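Local atomic coordinates of alpha-fucosidase (Bifidobacterium bifidum, PDB entry 2EAE), a protein that hydrolyses alpha-1,2-linked L-fucose from glycans as a 1,2-alpha-L-fucosidase, the chain here being its catalytic domain with product sugars bound. Residues A[31-36]-A[759-764]; A[675-680]-A[718-723]. The protein carries 1 engineered substitution. All coordinates share one frame; numbering follows the deposited sequence.

Contact 1: residues A[31-36]-A[759-764]; sequences TATAGG and YHAPFQ. With FUL (beta-L-fucopyranose), chain D.
Ala761 and Pro762 pack against the backbone of Thr33 to Gly36. CB of Ala761 lies 3.4 Å from Thr33 O and also touches Thr33 CG2. CB of Pro762 comes to 3.2 Å from Ala34 O. The peptide bonds His760-Ala761 and Ala761-Pro762 are both cis. At Gly35 a side chain would run into the Ala761-Pro762 bond. Ala32 CB sits 4.0 Å from Tyr759 OH, and Thr33 O lies over one face of the tyrosine ring.

The contact joins a loop in the family 65-type N-terminal region to a loop between helices 737-750 and 766-779 of the family 95 catalytic region. Gln47 of helix 41-49 adds hydrogen bonds to Ala34 O and Phe763 N.

No direct hydrogen bond crosses between the segments, but two waters bridge them. One links Thr33 N to Tyr759 OH. The other accepts from Gly36 N and donates to Ala761 O.

His760 turns to the sugar, with CG anti to the backbone N (chi1 -176°). Its ND1 donates to Ala761 O at 2.9 Å, from above the carbonyl plane. NE2 donates to O3 of the fucose at 2.7 Å. With an alanine here, fucose O3 and Ala761 O would probably both lose their imidazole donor.

Contact 2: residues A[675-680]-A[718-723]; sequences QHRHMS and SNTGWA. With FUL (beta-L-fucopyranose), chain D; GLC (alpha-D-glucopyranose), chain B.
Arg677 lies against Trp722 and reaches the bound fucose with its tip. CB stands 3.3 Å from Asn719 OD1 and also touches Ala723 CB. CG lies between the backbone N and the carbonyl carbon (chi1 57°), and meets Trp722 CZ2 at 3.5 Å. The chain then runs straight out from CG to NE, which carries the guanidinium past the indole to the sugar. CD passes Trp722 CZ2 and Thr720 CG2 and comes near fucose O3. Arg677 NE donates to FUL O2 at 2.8 Å. It also donates weakly to O3. NH2 donates to the same O2, which lies at the guanidinium edge near its plane. NH2 also approaches C6 of the glucose and has a long, weak ion pair with Glu566.

His678 NE2 is the third donor to FUL O2, at 2.7 Å and nearly straight (163°). Trp722 CH2 points at the centre of the His678 ring in an edge-to-face pair, with the planes 57° apart. On its other end, Trp722 NE1 donates to fucose O3 at 3.1 Å.

Away from the sugar, the Asn719 side chain ties its own segment to the backbone of Gln675. Its ND2 donates to Gln675 O at 3.0 Å, and a water accepts from ND2 and may donate to Gln675 OE1. Its OD1 accepts from Thr720 N in the carbonyl plane, which fixes the amide. Thr720 is the N-cap of helix 721-733, with OG1 accepting from Ala723 N. Arg677, His678 and Trp722 are part of the fucose pocket of the family 95 catalytic domain.

From the N terminus, the chain first reaches 31-36, in the loop after strand 18-21. Contact 1 closes a loop of more than 700 residues when 759-764 returns to it. This ties the N-terminal region to the catalytic region. Contact 2 falls wholly within that span. It closes a much shorter loop, from 675-680 to 718-723, that contains helix 699-710. The two contacts therefore nest and do not cross. Their centres are 15 Å apart, but they meet directly: Tyr759 O is 3.0 Å from Gly721 N, a probable hydrogen bond. His760 also packs against Thr720 and Trp722. Both contacts supply donors to the same bound fucose.

Contact 1: residues A[31-36]-A[759-764]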
ATOM      1  N   THR A  31      10.971  10.983  20.686  1.00 25.23           N
ATOM      2  CA  THR A  31      11.437  10.058  21.713  1.00 26.36           C
ATOM      3  C   THR A  31      10.907   8.654  21.568  1.00 25.75           C
ATOM      4  O   THR A  31      11.249   7.793  22.361  1.00 25.17           O
ATOM      5  CB  THR A  31      11.069  10.565  23.125  1.00 26.55           C
ATOM      6  OG1 THR A  31       9.648  10.708  23.219  1.00 29.26           O
ATOM      7  CG2 THR A  31      11.762  11.904  23.394  1.00 28.56           C
ATOM      8  N   ALA A  32      10.060   8.419  20.559  1.00 25.41           N
ATOM      9  CA  ALA A  32       9.589   7.074  20.265  1.00 24.38           C
ATOM     10  C   ALA A  32      10.748   6.212  19.766  1.00 23.80           C
ATOM     11  O   ALA A  32      11.771   6.734  19.314  1.00 24.10           O
ATOM     12  CB  ALA A  32       8.453   7.114  19.228  1.00 23.67           C
ATOM     13  N   THR A  33      10.576   4.897  19.845  1.00 23.99           N
ATOM     14  CA  THR A  33      11.545   3.941  19.309  1.00 23.50           C
ATOM     15  C   THR A  33      12.011   4.331  17.901  1.00 24.20           C
ATOM     16  O   THR A  33      11.188   4.473  16.982  1.00 22.07           O
ATOM     17  CB  THR A  33      11.004   2.530  19.309  1.00 24.29           C
ATOM     18  OG1 THR A  33      10.538   2.216  20.629  1.00 24.72           O
ATOM     19  CG2 THR A  33      12.109   1.546  18.908  1.00 23.98           C
ATOM     20  N   ALA A  34      13.326   4.537  17.759  1.00 23.50           N
ATOM     21  CA  ALA A  34      13.929   4.941  16.472  1.00 24.17           C
ATOM     22  C   ALA A  34      13.974   3.793  15.467  1.00 24.20           C
ATOM     23  O   ALA A  34      13.598   3.965  14.310  1.00 24.02           O
ATOM     24  CB  ALA A  34      15.380   5.493  16.693  1.00 24.49           C
ATOM     25  N   GLY A  35      14.456   2.634  15.916  1.00 24.95           N
ATOM     26  CA  GLY A  35      14.642   1.474  15.061  1.00 25.99           C
ATOM     27  C   GLY A  35      15.999   1.411  14.385  1.00 27.31           C
ATOM     28  O   GLY A  35      16.767   2.386  14.380  1.00 27.74           O
ATOM     29  N   GLY A  36      16.274   0.270  13.748  1.00 27.76           N
ATOM     30  CA  GLY A  36      17.521   0.115  12.968  1.00 28.45           C
ATOM     31  C   GLY A  36      17.666   1.141  11.850  1.00 28.04           C
ATOM     32  O   GLY A  36      16.684   1.503  11.210  1.00 27.86           O
ATOM     33  N   TYR A 759       5.003   3.217  12.376  1.00 18.34           N
ATOM     34  CA  TYR A 759       6.368   2.705  12.529  1.00 17.64           C
ATOM     35  C   TYR A 759       6.457   1.256  12.937  1.00 18.36           C
ATOM     36  O   TYR A 759       5.548   0.700  13.551  1.00 16.18           O
ATOM     37  CB  TYR A 759       7.198   3.602  13.486  1.00 19.04           C
ATOM     38  CG  TYR A 759       6.922   3.598  14.986  1.00 18.96           C
ATOM     39  CD1 TYR A 759       7.368   2.558  15.811  1.00 20.07           C
ATOM     40  CD2 TYR A 759       6.276   4.680  15.588  1.00 19.96           C
ATOM     41  CE1 TYR A 759       7.159   2.592  17.217  1.00 21.14           C
ATOM     42  CE2 TYR A 759       6.054   4.723  16.974  1.00 20.59           C
ATOM     43  CZ  TYR A 759       6.513   3.678  17.780  1.00 21.28           C
ATOM     44  OH  TYR A 759       6.319   3.713  19.149  1.00 21.40           O
ATOM     45  N   HIS A 760       7.593   0.662  12.591  1.00 17.41           N
ATOM     46  CA  HIS A 760       7.888  -0.747  12.818  1.00 19.07           C
ATOM     47  C   HIS A 760       8.459  -1.107  14.205  1.00 18.94           C
ATOM     48  O   HIS A 760       8.009  -2.088  14.779  1.00 19.30           O
ATOM     49  CB  HIS A 760       8.832  -1.206  11.682  1.00 18.93           C
ATOM     50  CG  HIS A 760       9.173  -2.677  11.685  1.00 22.37           C
ATOM     51  ND1 HIS A 760      10.133  -3.224  12.514  1.00 23.92           N
ATOM     52  CD2 HIS A 760       8.763  -3.682  10.876  1.00 23.48           C
ATOM     53  CE1 HIS A 760      10.262  -4.510  12.247  1.00 23.90           C
ATOM     54  NE2 HIS A 760       9.440  -4.814  11.256  1.00 21.93           N
ATOM     55  N   ALA A 761       9.454  -0.387  14.758  1.00 19.34           N
ATOM     56  CA  ALA A 761      10.156   0.766  14.136  1.00 19.38           C
ATOM     57  C   ALA A 761      11.234   0.260  13.189  1.00 19.73           C
ATOM     58  O   ALA A 761      11.652  -0.894  13.309  1.00 20.07           O
ATOM     59  CB  ALA A 761      10.815   1.622  15.224  1.00 19.58           C
ATOM     60  N   PRO A 762      11.731   1.134  12.279  1.00 18.77           N
ATOM     61  CA  PRO A 762      11.414   2.560  12.101  1.00 18.67           C
ATOM     62  C   PRO A 762      10.194   2.847  11.204  1.00 17.93           C
ATOM     63  O   PRO A 762       9.357   1.971  11.014  1.00 17.22           O
ATOM     64  CB  PRO A 762      12.659   3.071  11.398  1.00 17.96           C
ATOM     65  CG  PRO A 762      13.049   1.910  10.501  1.00 18.92           C
ATOM     66  CD  PRO A 762      12.771   0.674  11.330  1.00 19.36           C
ATOM     67  N   PHE A 763      10.079   4.065  10.703  1.00 17.88           N
ATOM     68  CA  PHE A 763       8.932   4.479   9.858  1.00 18.45           C
ATOM     69  C   PHE A 763       8.724   3.482   8.696  1.00 18.17           C
ATOM     70  O   PHE A 763       9.674   3.114   8.000  1.00 18.67           O
ATOM     71  CB  PHE A 763       9.149   5.907   9.320  1.00 19.07           C
ATOM     72  CG  PHE A 763       8.352   6.238   8.070  1.00 19.30           C
ATOM     73  CD1 PHE A 763       6.956   6.060   8.036  1.00 20.17           C
ATOM     74  CD2 PHE A 763       8.978   6.784   6.966  1.00 21.29           C
ATOM     75  CE1 PHE A 763       6.219   6.398   6.867  1.00 19.48           C
ATOM     76  CE2 PHE A 763       8.250   7.116   5.778  1.00 20.94           C
ATOM     77  CZ  PHE A 763       6.874   6.932   5.746  1.00 19.89           C
ATOM     78  N   GLN A 764       7.484   3.023   8.542  1.00 17.16           N
ATOM     79  CA  GLN A 764       7.100   2.137   7.427  1.00 18.40           C
ATOM     80  C   GLN A 764       5.664   2.544   7.159  1.00 17.12           C
ATOM     81  O   GLN A 764       4.845   2.543   8.073  1.00 17.99           O
ATOM     82  CB  GLN A 764       7.133   0.664   7.861  1.00 18.32           C
ATOM     83  CG  GLN A 764       8.530   0.097   8.148  1.00 20.85           C
ATOM     84  CD  GLN A 764       9.327  -0.097   6.889  1.00 23.36           C
ATOM     85  OE1 GLN A 764      10.175   0.742   6.524  1.00 25.64           O
ATOM     86  NE2 GLN A 764       9.034  -1.173   6.180  1.00 23.32           N
TER
HETATM   87  C1  FUL D 900       8.787  -8.303   6.250  0.70 23.78           C
HETATM   88  C2  FUL D 900       8.406  -8.188   7.742  0.70 22.67           C
HETATM   89  O2  FUL D 900       8.633  -9.459   8.393  0.70 21.05           O
HETATM   90  C3  FUL D 900       9.150  -7.069   8.506  0.70 21.46           C
HETATM   91  O3  FUL D 900       8.447  -6.784   9.737  0.70 20.45           O
HETATM   92  C4  FUL D 900       9.228  -5.784   7.679  0.70 21.66           C
HETATM   93  O4  FUL D 900       7.874  -5.337   7.546  0.70 19.05           O
HETATM   94  C5  FUL D 900       9.813  -6.084   6.299  0.70 23.09           C
HETATM   95  C6  FUL D 900       9.866  -4.860   5.385  0.70 22.86           C
HETATM   96  O5  FUL D 900       8.997  -7.039   5.633  0.70 24.90           O
HETATM   97  O1  FUL D 900       7.748  -8.915   5.461  0.70 24.06           O
HETATM   98  O   HOH W   1       8.101   4.217  21.343  1.00 28.69           O
HETATM   99  O   HOH W   2      14.227  -1.961  13.350  1.00 30.51           O

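Contact 2: residues A[675-680]-A[718-723]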
ATOM      1  N   GLN A 675       3.106 -14.410  19.257  1.00 20.74           N
ATOM      2  CA  GLN A 675       2.823 -13.054  18.726  1.00 20.04           C
ATOM      3  C   GLN A 675       3.531 -12.774  17.421  1.00 19.83           C
ATOM      4  O   GLN A 675       3.911 -11.626  17.164  1.00 18.35           O
ATOM      5  CB  GLN A 675       3.227 -11.945  19.732  1.00 20.62           C
ATOM      6  CG  GLN A 675       2.645 -12.156  21.155  1.00 20.22           C
ATOM      7  CD  GLN A 675       1.140 -12.227  21.155  1.00 19.20           C
ATOM      8  OE1 GLN A 675       0.458 -11.327  20.647  1.00 21.66           O
ATOM      9  NE2 GLN A 675       0.601 -13.313  21.700  1.00 21.29           N
ATOM     10  N   HIS A 676       3.744 -13.801  16.589  1.00 18.14           N
ATOM     11  CA  HIS A 676       4.426 -13.501  15.336  1.00 18.92           C
ATOM     12  C   HIS A 676       3.675 -12.381  14.584  1.00 18.22           C
ATOM     13  O   HIS A 676       2.454 -12.416  14.480  1.00 18.69           O
ATOM     14  CB  HIS A 676       4.602 -14.763  14.500  1.00 19.42           C
ATOM     15  CG  HIS A 676       5.450 -14.547  13.293  1.00 19.81           C
ATOM     16  ND1 HIS A 676       6.750 -14.094  13.361  1.00 17.47           N
ATOM     17  CD2 HIS A 676       5.167 -14.700  11.980  1.00 18.68           C
ATOM     18  CE1 HIS A 676       7.227 -13.963  12.136  1.00 18.98           C
ATOM     19  NE2 HIS A 676       6.293 -14.359  11.283  1.00 19.30           N
ATOM     20  N   ARG A 677       4.424 -11.414  14.086  1.00 18.04           N
ATOM     21  CA  ARG A 677       3.861 -10.251  13.386  1.00 17.01           C
ATOM     22  C   ARG A 677       3.009 -10.657  12.164  1.00 16.19           C
ATOM     23  O   ARG A 677       1.919 -10.101  11.947  1.00 15.05           O
ATOM     24  CB  ARG A 677       4.967  -9.272  12.997  1.00 17.75           C
ATOM     25  CG  ARG A 677       6.087  -9.843  12.125  1.00 16.04           C
ATOM     26  CD  ARG A 677       7.334  -8.971  12.147  1.00 17.26           C
ATOM     27  NE  ARG A 677       8.292  -9.526  11.202  1.00 18.68           N
ATOM     28  CZ  ARG A 677       9.084 -10.569  11.459  1.00 21.27           C
ATOM     29  NH1 ARG A 677       9.065 -11.142  12.648  1.00 18.69           N
ATOM     30  NH2 ARG A 677       9.896 -11.042  10.525  1.00 21.32           N
ATOM     31  N   HIS A 678       3.498 -11.612  11.372  1.00 15.13           N
ATOM     32  CA  HIS A 678       2.736 -12.101  10.228  1.00 15.61           C
ATOM     33  C   HIS A 678       1.607 -13.003  10.695  1.00 15.86           C
ATOM     34  O   HIS A 678       1.717 -13.724  11.708  1.00 16.35           O
ATOM     35  CB  HIS A 678       3.630 -12.913   9.261  1.00 14.55           C
ATOM     36  CG  HIS A 678       4.634 -12.071   8.543  1.00 14.58           C
ATOM     37  ND1 HIS A 678       4.388 -11.527   7.302  1.00 17.36           N
ATOM     38  CD2 HIS A 678       5.861 -11.637   8.917  1.00 15.48           C
ATOM     39  CE1 HIS A 678       5.435 -10.803   6.936  1.00 15.80           C
ATOM     40  NE2 HIS A 678       6.335 -10.847   7.910  1.00 16.55           N
ATOM     41  N   MET A 679       0.545 -13.000   9.922  1.00 15.97           N
ATOM     42  CA  MET A 679      -0.538 -13.956  10.110  1.00 17.04           C
ATOM     43  C   MET A 679      -0.817 -14.549   8.722  1.00 17.84           C
ATOM     44  O   MET A 679      -1.910 -14.416   8.177  1.00 17.79           O
ATOM     45  CB  MET A 679      -1.774 -13.258  10.692  1.00 17.53           C
ATOM     46  CG  MET A 679      -1.466 -12.564  12.057  1.00 19.32           C
ATOM     47  SD  MET A 679      -2.948 -12.003  12.910  1.00 20.86           S
ATOM     48  CE  MET A 679      -3.729 -11.026  11.601  1.00 21.15           C
ATOM     49  N   SER A 680       0.186 -15.223   8.163  1.00 17.05           N
ATOM     50  CA  SER A 680       0.145 -15.651   6.752  1.00 16.97           C
ATOM     51  C   SER A 680      -0.895 -16.726   6.456  1.00 17.52           C
ATOM     52  O   SER A 680      -1.324 -16.909   5.290  1.00 18.93           O
ATOM     53  CB  SER A 680       1.541 -16.089   6.325  1.00 16.62           C
ATOM     54  OG  SER A 680       2.409 -14.945   6.360  1.00 17.73           O
ATOM     55  N   SER A 718       1.069  -5.448  21.981  1.00 22.64           N
ATOM     56  CA  SER A 718       1.541  -4.592  20.908  1.00 23.08           C
ATOM     57  C   SER A 718       2.269  -5.415  19.829  1.00 21.93           C
ATOM     58  O   SER A 718       2.535  -6.609  19.990  1.00 22.66           O
ATOM     59  CB  SER A 718       2.442  -3.491  21.455  1.00 22.91           C
ATOM     60  OG  SER A 718       2.735  -2.498  20.479  1.00 25.65           O
ATOM     61  N   ASN A 719       2.600  -4.759  18.726  1.00 20.47           N
ATOM     62  CA  ASN A 719       3.304  -5.409  17.639  1.00 18.67           C
ATOM     63  C   ASN A 719       3.798  -4.299  16.708  1.00 18.98           C
ATOM     64  O   ASN A 719       3.616  -3.119  17.020  1.00 18.79           O
ATOM     65  CB  ASN A 719       2.413  -6.434  16.915  1.00 18.22           C
ATOM     66  CG  ASN A 719       3.206  -7.665  16.434  1.00 18.80           C
ATOM     67  OD1 ASN A 719       4.162  -7.529  15.695  1.00 19.38           O
ATOM     68  ND2 ASN A 719       2.798  -8.844  16.844  1.00 20.51           N
ATOM     69  N   THR A 720       4.351  -4.667  15.556  1.00 18.28           N
ATOM     70  CA  THR A 720       4.792  -3.643  14.572  1.00 17.50           C
ATOM     71  C   THR A 720       3.540  -2.910  14.051  1.00 17.72           C
ATOM     72  O   THR A 720       2.433  -3.457  14.104  1.00 17.25           O
ATOM     73  CB  THR A 720       5.507  -4.267  13.374  1.00 19.22           C
ATOM     74  OG1 THR A 720       4.546  -4.994  12.588  1.00 18.16           O
ATOM     75  CG2 THR A 720       6.674  -5.189  13.811  1.00 18.94           C
ATOM     76  N   GLY A 721       3.719  -1.684  13.556  1.00 16.95           N
ATOM     77  CA  GLY A 721       2.581  -0.872  13.062  1.00 17.27           C
ATOM     78  C   GLY A 721       1.795  -1.578  11.978  1.00 16.88           C
ATOM     79  O   GLY A 721       0.561  -1.639  12.024  1.00 17.56           O
ATOM     80  N   TRP A 722       2.493  -2.162  11.014  1.00 16.82           N
ATOM     81  CA  TRP A 722       1.796  -2.885   9.955  1.00 16.30           C
ATOM     82  C   TRP A 722       1.064  -4.113  10.501  1.00 16.65           C
ATOM     83  O   TRP A 722      -0.014  -4.454  10.033  1.00 15.46           O
ATOM     84  CB  TRP A 722       2.729  -3.252   8.780  1.00 16.35           C
ATOM     85  CG  TRP A 722       3.765  -4.378   9.060  1.00 17.58           C
ATOM     86  CD1 TRP A 722       5.094  -4.212   9.311  1.00 17.32           C
ATOM     87  CD2 TRP A 722       3.523  -5.792   9.086  1.00 17.16           C
ATOM     88  NE1 TRP A 722       5.698  -5.426   9.515  1.00 16.73           N
ATOM     89  CE2 TRP A 722       4.764  -6.424   9.371  1.00 18.27           C
ATOM     90  CE3 TRP A 722       2.389  -6.592   8.880  1.00 14.90           C
ATOM     91  CZ2 TRP A 722       4.892  -7.812   9.479  1.00 17.43           C
ATOM     92  CZ3 TRP A 722       2.502  -7.985   9.001  1.00 16.69           C
ATOM     93  CH2 TRP A 722       3.749  -8.590   9.298  1.00 16.74           C
ATOM     94  N   ALA A 723       1.663  -4.784  11.479  1.00 16.28           N
ATOM     95  CA  ALA A 723       1.076  -6.011  12.025  1.00 16.76           C
ATOM     96  C   ALA A 723      -0.231  -5.716  12.766  1.00 17.70           C
ATOM     97  O   ALA A 723      -1.215  -6.482  12.643  1.00 18.69           O
ATOM     98  CB  ALA A 723       2.076  -6.730  12.924  1.00 16.66           C
TER
HETATM   99  C1  FUL D 900       8.787  -8.303   6.250  0.70 23.78           C
HETATM  100  C2  FUL D 900       8.406  -8.188   7.742  0.70 22.67           C
HETATM  101  O2  FUL D 900       8.633  -9.459   8.393  0.70 21.05           O
HETATM  102  C3  FUL D 900       9.150  -7.069   8.506  0.70 21.46           C
HETATM  103  O3  FUL D 900       8.447  -6.784   9.737  0.70 20.45           O
HETATM  104  C4  FUL D 900       9.228  -5.784   7.679  0.70 21.66           C
HETATM  105  O4  FUL D 900       7.874  -5.337   7.546  0.70 19.05           O
HETATM  106  C5  FUL D 900       9.813  -6.084   6.299  0.70 23.09           C
HETATM  107  C6  FUL D 900       9.866  -4.860   5.385  0.70 22.86           C
HETATM  108  O5  FUL D 900       8.997  -7.039   5.633  0.70 24.90           O
HETATM  109  O1  FUL D 900       7.748  -8.915   5.461  0.70 24.06           O
HETATM  110  C1  GLC B   1      15.993  -8.310  12.065  0.70 35.91           C
HETATM  111  C2  GLC B   1      16.773  -7.879  10.810  0.70 33.48           C
HETATM  112  C3  GLC B   1      15.892  -7.488   9.636  0.70 29.66           C
HETATM  113  C4  GLC B   1      14.770  -8.495   9.465  0.70 27.61           C
HETATM  114  C5  GLC B   1      13.926  -8.398  10.728  0.70 31.56           C
HETATM  115  C6  GLC B   1      12.711  -9.303  10.637  0.70 32.54           C
HETATM  116  O1  GLC B   1      15.842  -7.242  12.976  0.70 41.25           O
HETATM  117  O2  GLC B   1      17.615  -6.775  11.047  0.70 32.14           O
HETATM  118  O3  GLC B   1      16.734  -7.489   8.520  0.70 29.61           O
HETATM  119  O4  GLC B   1      13.989  -8.188   8.324  0.70 19.79           O
HETATM  120  O5  GLC B   1      14.695  -8.856  11.828  0.70 36.39           O
HETATM  121  O6  GLC B   1      13.178 -10.624  10.842  0.70 32.79           O
HETATM  122  O   HOH W   3       0.717  -9.086  18.928  1.00 22.40           O